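Local coordinates for cofilin (Streptomyces griseoflavus, PDB 5IVU), which probably binds actin, as a small cofilin of the ADF family linked to the cytoskeleton, at residues L26-F31 / D52-D57; A56-D61 / V87-D92; R81-F86 / G115-I120. All coordinates share one frame; numbering follows the deposited sequence.

Contact 1. Residues L26-F31 / D52-D57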
# COMPACT_ATOMS: atom_id res chain seq x y z
N LEU A 26 -1.99 -13.99 2.27
CA LEU A 26 -1.61 -12.74 1.58
C LEU A 26 -0.41 -12.09 2.24
O LEU A 26 -0.27 -12.10 3.46
CB LEU A 26 -2.77 -11.74 1.61
CG LEU A 26 -4.06 -12.08 0.89
CD1 LEU A 26 -5.07 -10.96 1.08
CD2 LEU A 26 -3.82 -12.36 -0.59
N LYS A 27 0.48 -11.54 1.41
CA LYS A 27 1.63 -10.79 1.88
C LYS A 27 1.45 -9.29 1.60
O LYS A 27 1.90 -8.47 2.40
CB LYS A 27 2.90 -11.33 1.24
CG LYS A 27 4.20 -10.81 1.83
CD LYS A 27 4.49 -11.33 3.23
CE LYS A 27 5.90 -10.94 3.64
NZ LYS A 27 6.20 -11.18 5.08
N TYR A 28 0.80 -8.92 0.49
CA TYR A 28 0.46 -7.50 0.23
C TYR A 28 -0.79 -7.28 -0.60
O TYR A 28 -1.28 -8.19 -1.26
CB TYR A 28 1.65 -6.78 -0.42
CG TYR A 28 2.00 -7.20 -1.84
CD1 TYR A 28 1.36 -6.63 -2.94
CD2 TYR A 28 3.02 -8.12 -2.08
CE1 TYR A 28 1.70 -6.99 -4.23
CE2 TYR A 28 3.38 -8.48 -3.37
CZ TYR A 28 2.70 -7.92 -4.44
OH TYR A 28 3.06 -8.29 -5.69
N ILE A 29 -1.28 -6.04 -0.56
CA ILE A 29 -2.46 -5.61 -1.32
C ILE A 29 -2.15 -4.26 -1.99
O ILE A 29 -1.58 -3.36 -1.36
CB ILE A 29 -3.70 -5.41 -0.40
CG1 ILE A 29 -4.00 -6.67 0.40
CG2 ILE A 29 -4.92 -4.99 -1.22
CD1 ILE A 29 -5.07 -6.48 1.46
N ILE A 30 -2.54 -4.12 -3.26
CA ILE A 30 -2.43 -2.86 -4.00
C ILE A 30 -3.83 -2.26 -4.17
O ILE A 30 -4.70 -2.89 -4.75
CB ILE A 30 -1.79 -3.06 -5.39
CG1 ILE A 30 -0.46 -3.84 -5.29
CG2 ILE A 30 -1.57 -1.71 -6.07
CD1 ILE A 30 0.69 -3.07 -4.65
N PHE A 31 -4.04 -1.05 -3.66
CA PHE A 31 -5.29 -0.30 -3.85
C PHE A 31 -5.10 0.82 -4.87
O PHE A 31 -3.98 1.31 -5.06
CB PHE A 31 -5.76 0.32 -2.53
CG PHE A 31 -5.83 -0.65 -1.40
CD1 PHE A 31 -4.73 -0.87 -0.58
CD2 PHE A 31 -7.00 -1.35 -1.14
CE1 PHE A 31 -4.79 -1.77 0.47
CE2 PHE A 31 -7.08 -2.25 -0.09
CZ PHE A 31 -5.97 -2.46 0.72
N ASP A 52 10.58 -7.95 -4.29
CA ASP A 52 10.72 -7.43 -5.66
C ASP A 52 9.45 -7.55 -6.50
O ASP A 52 9.24 -6.72 -7.40
CB ASP A 52 11.88 -8.10 -6.39
CG ASP A 52 13.22 -7.69 -5.82
OD1 ASP A 52 13.41 -6.50 -5.50
OD2 ASP A 52 14.10 -8.56 -5.70
N ASN A 53 8.61 -8.54 -6.23
CA ASN A 53 7.28 -8.63 -6.85
C ASN A 53 6.37 -7.48 -6.43
O ASN A 53 5.55 -7.00 -7.24
CB ASN A 53 6.57 -9.95 -6.51
CG ASN A 53 7.07 -11.11 -7.35
OD1 ASN A 53 8.26 -11.42 -7.36
ND2 ASN A 53 6.16 -11.74 -8.07
N PHE A 54 6.49 -7.04 -5.17
CA PHE A 54 5.78 -5.86 -4.68
C PHE A 54 6.22 -4.62 -5.44
O PHE A 54 5.37 -3.89 -5.97
CB PHE A 54 6.01 -5.68 -3.17
CG PHE A 54 5.48 -4.39 -2.62
CD1 PHE A 54 4.15 -4.03 -2.82
CD2 PHE A 54 6.30 -3.55 -1.87
CE1 PHE A 54 3.65 -2.84 -2.30
CE2 PHE A 54 5.80 -2.37 -1.35
CZ PHE A 54 4.47 -2.01 -1.56
N LEU A 55 7.54 -4.40 -5.50
CA LEU A 55 8.11 -3.27 -6.22
C LEU A 55 7.70 -3.23 -7.69
O LEU A 55 7.45 -2.14 -8.23
CB LEU A 55 9.63 -3.25 -6.11
CG LEU A 55 10.20 -2.92 -4.73
CD1 LEU A 55 11.72 -2.99 -4.74
CD2 LEU A 55 9.74 -1.54 -4.26
N ALA A 56 7.57 -4.40 -8.31
CA ALA A 56 7.11 -4.51 -9.70
C ALA A 56 5.67 -4.07 -9.91
O ALA A 56 5.34 -3.54 -10.96
CB ALA A 56 7.29 -5.94 -10.22
N ASP A 57 4.81 -4.28 -8.91
CA ASP A 57 3.40 -3.84 -8.99
C ASP A 57 3.15 -2.37 -8.65
O ASP A 57 2.03 -1.89 -8.79
CB ASP A 57 2.52 -4.73 -8.10
CG ASP A 57 2.36 -6.11 -8.68
OD1 ASP A 57 1.74 -6.19 -9.75
OD2 ASP A 57 2.85 -7.10 -8.10

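Contact 2. Residues A56-D61 / V87-D92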
# COMPACT_ATOMS: atom_id res chain seq x y z
N ALA A 56 7.57 -4.40 -8.31
CA ALA A 56 7.11 -4.51 -9.70
C ALA A 56 5.67 -4.07 -9.91
O ALA A 56 5.34 -3.54 -10.96
CB ALA A 56 7.29 -5.94 -10.22
N ASP A 57 4.81 -4.28 -8.91
CA ASP A 57 3.40 -3.84 -8.99
C ASP A 57 3.15 -2.37 -8.65
O ASP A 57 2.03 -1.89 -8.79
CB ASP A 57 2.52 -4.73 -8.10
CG ASP A 57 2.36 -6.11 -8.68
OD1 ASP A 57 1.74 -6.19 -9.75
OD2 ASP A 57 2.85 -7.10 -8.10
N LEU A 58 4.19 -1.66 -8.20
CA LEU A 58 4.12 -0.20 -8.06
C LEU A 58 4.44 0.39 -9.43
O LEU A 58 5.61 0.35 -9.86
CB LEU A 58 5.12 0.29 -7.02
CG LEU A 58 4.89 -0.23 -5.59
CD1 LEU A 58 6.06 0.17 -4.71
CD2 LEU A 58 3.58 0.27 -5.02
N PRO A 59 3.41 0.92 -10.14
CA PRO A 59 3.73 1.40 -11.48
C PRO A 59 4.59 2.65 -11.39
O PRO A 59 4.35 3.50 -10.53
CB PRO A 59 2.36 1.71 -12.10
CG PRO A 59 1.34 1.32 -11.09
CD PRO A 59 2.03 1.26 -9.77
N GLU A 60 5.58 2.74 -12.27
CA GLU A 60 6.58 3.80 -12.21
C GLU A 60 6.05 5.21 -12.48
O GLU A 60 6.66 6.18 -12.05
CB GLU A 60 7.77 3.49 -13.14
CG GLU A 60 7.49 3.55 -14.64
CD GLU A 60 8.59 2.89 -15.45
OE1 GLU A 60 9.64 3.54 -15.69
OE2 GLU A 60 8.41 1.72 -15.87
N ASP A 61 4.91 5.32 -13.18
CA ASP A 61 4.33 6.61 -13.55
C ASP A 61 2.85 6.77 -13.12
O ASP A 61 2.10 7.54 -13.74
CB ASP A 61 4.50 6.82 -15.07
CG ASP A 61 3.78 5.75 -15.91
OD1 ASP A 61 3.22 4.79 -15.33
OD2 ASP A 61 3.78 5.88 -17.15
N VAL A 87 1.58 2.28 2.46
CA VAL A 87 2.48 2.92 1.51
C VAL A 87 1.63 3.84 0.64
O VAL A 87 0.73 3.36 -0.04
CB VAL A 87 3.17 1.87 0.60
CG1 VAL A 87 4.01 2.54 -0.49
CG2 VAL A 87 4.03 0.93 1.44
N SER A 88 1.93 5.13 0.65
CA SER A 88 1.40 6.04 -0.35
C SER A 88 2.45 6.16 -1.45
O SER A 88 3.54 6.67 -1.22
CB SER A 88 1.10 7.41 0.25
OG SER A 88 0.14 7.30 1.27
N TRP A 89 2.12 5.64 -2.64
CA TRP A 89 3.02 5.68 -3.77
C TRP A 89 2.62 6.86 -4.64
O TRP A 89 1.50 6.93 -5.14
CB TRP A 89 2.96 4.35 -4.54
CG TRP A 89 3.81 4.27 -5.76
CD1 TRP A 89 3.40 4.02 -7.03
CD2 TRP A 89 5.23 4.43 -5.82
NE1 TRP A 89 4.46 4.02 -7.89
CE2 TRP A 89 5.61 4.27 -7.17
CE3 TRP A 89 6.23 4.70 -4.87
CZ2 TRP A 89 6.93 4.35 -7.59
CZ3 TRP A 89 7.55 4.79 -5.29
CH2 TRP A 89 7.89 4.61 -6.64
N ALA A 90 3.54 7.81 -4.79
CA ALA A 90 3.28 9.06 -5.50
C ALA A 90 4.54 9.46 -6.26
O ALA A 90 5.23 10.40 -5.87
CB ALA A 90 2.86 10.15 -4.51
N PRO A 91 4.85 8.72 -7.34
CA PRO A 91 6.09 8.96 -8.07
C PRO A 91 6.05 10.27 -8.84
O PRO A 91 4.98 10.66 -9.32
CB PRO A 91 6.16 7.76 -9.02
CG PRO A 91 4.74 7.40 -9.28
CD PRO A 91 4.02 7.69 -8.00
N ASP A 92 7.21 10.90 -8.97
CA ASP A 92 7.34 12.22 -9.60
C ASP A 92 6.74 12.29 -11.01
O ASP A 92 6.06 13.26 -11.35
CB ASP A 92 8.82 12.64 -9.65
CG ASP A 92 9.46 12.79 -8.26
OD1 ASP A 92 8.73 12.85 -7.25
OD2 ASP A 92 10.71 12.83 -8.18

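Contact 3. Residues R81-F86 / G115-I120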
# COMPACT_ATOMS: atom_id res chain seq x y z
N ARG A 81 9.92 -9.98 13.86
CA ARG A 81 8.72 -9.18 14.09
C ARG A 81 7.99 -8.89 12.77
O ARG A 81 8.60 -8.96 11.72
CB ARG A 81 9.10 -7.88 14.80
CG ARG A 81 9.73 -8.07 16.22
CD ARG A 81 8.70 -8.11 17.36
NE ARG A 81 9.27 -7.95 18.72
CZ ARG A 81 9.22 -6.85 19.49
NH1 ARG A 81 8.62 -5.72 19.12
NH2 ARG A 81 9.79 -6.89 20.71
N ASN A 82 6.68 -8.60 12.83
CA ASN A 82 5.92 -8.18 11.65
C ASN A 82 5.30 -6.82 11.88
O ASN A 82 4.89 -6.50 13.00
CB ASN A 82 4.83 -9.18 11.27
CG ASN A 82 5.36 -10.33 10.44
OD1 ASN A 82 6.04 -11.22 10.96
ND2 ASN A 82 5.05 -10.33 9.14
N LYS A 83 5.21 -6.03 10.82
CA LYS A 83 4.54 -4.74 10.88
C LYS A 83 3.73 -4.49 9.62
O LYS A 83 4.26 -4.53 8.52
CB LYS A 83 5.56 -3.64 11.11
CG LYS A 83 6.01 -3.55 12.56
CD LYS A 83 6.80 -2.30 12.86
CE LYS A 83 6.83 -2.02 14.35
NZ LYS A 83 7.72 -0.87 14.68
N LEU A 84 2.44 -4.22 9.80
CA LEU A 84 1.57 -3.86 8.69
C LEU A 84 1.94 -2.44 8.28
O LEU A 84 1.86 -1.51 9.08
CB LEU A 84 0.09 -3.97 9.11
CG LEU A 84 -0.36 -5.38 9.53
CD1 LEU A 84 -1.56 -5.34 10.47
CD2 LEU A 84 -0.65 -6.25 8.32
N THR A 85 2.33 -2.29 7.02
CA THR A 85 2.91 -1.08 6.49
C THR A 85 2.02 -0.49 5.39
O THR A 85 1.78 -1.14 4.39
CB THR A 85 4.30 -1.37 5.89
OG1 THR A 85 5.11 -2.03 6.87
CG2 THR A 85 4.97 -0.08 5.43
N PHE A 86 1.52 0.73 5.61
CA PHE A 86 0.78 1.48 4.59
C PHE A 86 1.76 2.31 3.77
O PHE A 86 2.66 2.94 4.32
CB PHE A 86 -0.24 2.40 5.25
CG PHE A 86 -1.21 3.01 4.29
CD1 PHE A 86 -2.35 2.33 3.90
CD2 PHE A 86 -0.99 4.28 3.79
CE1 PHE A 86 -3.26 2.90 3.03
CE2 PHE A 86 -1.89 4.86 2.91
CZ PHE A 86 -3.03 4.17 2.52
N GLY A 115 -4.96 -1.05 12.72
CA GLY A 115 -3.73 -1.72 13.16
C GLY A 115 -2.52 -1.58 12.25
O GLY A 115 -1.60 -2.39 12.32
N ILE A 116 -2.51 -0.54 11.42
CA ILE A 116 -1.32 -0.21 10.62
C ILE A 116 -0.23 0.27 11.58
O ILE A 116 -0.47 1.13 12.42
CB ILE A 116 -1.61 0.90 9.58
CG1 ILE A 116 -2.60 0.41 8.50
CG2 ILE A 116 -0.32 1.41 8.94
CD1 ILE A 116 -2.12 -0.70 7.60
N ALA A 117 0.96 -0.33 11.47
CA ALA A 117 2.08 -0.05 12.38
C ALA A 117 3.04 0.99 11.84
O ALA A 117 3.60 1.75 12.63
CB ALA A 117 2.82 -1.33 12.70
N VAL A 118 3.26 1.02 10.52
CA VAL A 118 4.11 2.03 9.87
C VAL A 118 3.49 2.59 8.59
O VAL A 118 2.73 1.91 7.91
CB VAL A 118 5.54 1.51 9.54
CG1 VAL A 118 6.42 1.45 10.79
CG2 VAL A 118 5.48 0.14 8.90
N GLU A 119 3.85 3.84 8.29
CA GLU A 119 3.44 4.51 7.07
C GLU A 119 4.66 4.97 6.29
O GLU A 119 5.64 5.44 6.86
CB GLU A 119 2.60 5.74 7.39
CG GLU A 119 1.30 5.45 8.10
CD GLU A 119 0.61 6.72 8.55
OE1 GLU A 119 1.21 7.43 9.39
OE2 GLU A 119 -0.50 7.00 8.03
N ILE A 120 4.56 4.84 4.97
CA ILE A 120 5.60 5.25 4.06
C ILE A 120 4.95 6.15 3.00
O ILE A 120 3.89 5.82 2.47
CB ILE A 120 6.27 4.04 3.36
CG1 ILE A 120 6.76 2.99 4.37
CG2 ILE A 120 7.44 4.48 2.50
CD1 ILE A 120 7.97 3.39 5.19
O HOH W 1 5.51 1.01 15.04

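Contact 1. Residues L26-F31 / D52-D57
In the packing of the short helix 51-57 on the sheet of the ADF fold, Y28 and I30 of strand 28-33 meet F54 and D57 of the helix. Strand 28-31 and helix 52-57 run almost parallel, with axes 10.0 Å apart at their closest. Y28 spans the gap: its CG sits between the backbone N and the carbonyl carbon (chi1 69°), and its ring extends from the sheet to the helix. F54 turns an edge to one face of that ring in a tilted edge-to-face pair, the planes 56° apart and Y28 CD1 3.8 Å from F54 CD1. F54 CB lies over the same ring as a CH-pi donor, 4.1 Å from the Y28 centroid.

Y28 belongs to a classic beta bulge, in which it and K27 both face S46 of strand 39-46. At the far end of the ring the hydroxyl takes over, Y28 OH donating to D57 OD2 at 2.7 Å. The oxygen is met on its anti side, 26° out of the carboxylate plane, while OD1 is held by a salt bridge to K44. Two residues along the strand, I30 CD1 touches the edge of the F54 ring at CE1, 3.8 Å away, and I30 CG1 lies 4.2 Å from D57 CB.

Contact 2. Residues A56-D61 / V87-D92
W89 turns its CG anti to the backbone N (chi1 179°), which carries the indole from the end of strand 81-89 up to the loop 58-61. The backbone of L58 sets CB over that ring, and its chi1 of -62°, with CG anti to the carbonyl carbon, carries the branch on so that CD2 runs beside W89 CG and CB. The indole is thereby met on both faces and at one edge. L58 CB lies over the five-membered ring, 4.0 Å from its centroid, in a CH-pi contact, and L58 CD2 is 4.1 Å from W89 CG. P91, two residues after the tryptophan, folds its CD over the opposite face, 3.7 Å above the indole plane. At the edge W89 NE1 donates to P59 O at 2.7 Å, with an N-H...O angle of 176°, so that the acceptor lies in the plane of the indole. This one nearly straight bond satisfies the indole nitrogen and fixes how the ring is rotated. P59 CD packs nearby, 4.1 Å from W89 CD1, and P91 CB closes on E60 O at 3.5 Å. A leucine in place of W89 would probably leave P59 O without its N-H partner and open a gap between L58 and P91. The indole also meets the ring of F125, and L58 touches V128, while W89 shares backbone hydrogen bonding with R64 of strand 64-72; the loop leaving helix 51-57 is thus fastened over the end of strand 81-89, with strand 64-72 on one side of that strand and 118-122 on the other.

Contact 3. Residues R81-F86 / G115-I120
The flat groups that carry the contact between L84 and A117 are peptide units rather than rings. L84 O takes two N-H groups in succession, A117 N within the plane of its carbonyl at 2.8 Å and V118 N tilted 24° from that plane at 3.2 Å. The aromatic ring of F86 leads away from segment 115-120 towards K106, L109 and R110 of helix 96-112, and it is the base of this side chain that meets its neighbour, F86 CB lying 3.8 Å from I116 CG2.

From L84 O the strands proceed in parallel register, T85 beside V118 and F86 beside E119. F86 binds V118 O through its N and I120 N through its O, a regular parallel pairing. On the face carrying T85 and V118, T85 CG2 packs against V118 CG2 at 3.5 Å and reaches I120 CG1. V118 CG2, between its backbone N and carbonyl carbon, comes up tightly to T85 OG1 (3.0 Å). T85 OG1 lies beside its backbone N (chi1 -53°) and donates back within its own strand to K83 O, 54° out of that carbonyl plane. At the start of the pairing the chemistry becomes that of a surface: K83 lays CG along A117 CB at 3.9 Å, and K83 NZ, which also bonds A137 O, donates a hydrogen bond to a water 2.9 Å away that in turn donates to A117 O. E119, on the other face with F86, directs its carboxylate to R110 in a salt bridge.

Two parallel neighbouring strands joined through helix 96-112 form a beta-alpha-beta crossover. Such a unit belongs to the ADF fold, in which the long helix generally contributes to actin binding, consistent with the function inferred for this protein.

How the contacts relate
Contact 1 is largely buried, with N53 at its margin; contacts 2 and 3 have a larger exposed share. Contacts 1 and 2 follow one another along the chain: helix 51-57 packs on the sheet in the first, and the loop after it is tied down in the second, with F54 touching V87 where they meet. Both turn on an aromatic side chain, but in contact 1 a tyrosine hydroxyl meets a carboxylate, and in contact 2 an indole N-H meets a backbone carbonyl. Contact 3 differs in being mainly backbone hydrogen bonding between adjacent strands, with water and charge at its margin. It shares strand 81-89 with contact 2, and S88 N probably bonds I120 O where they join.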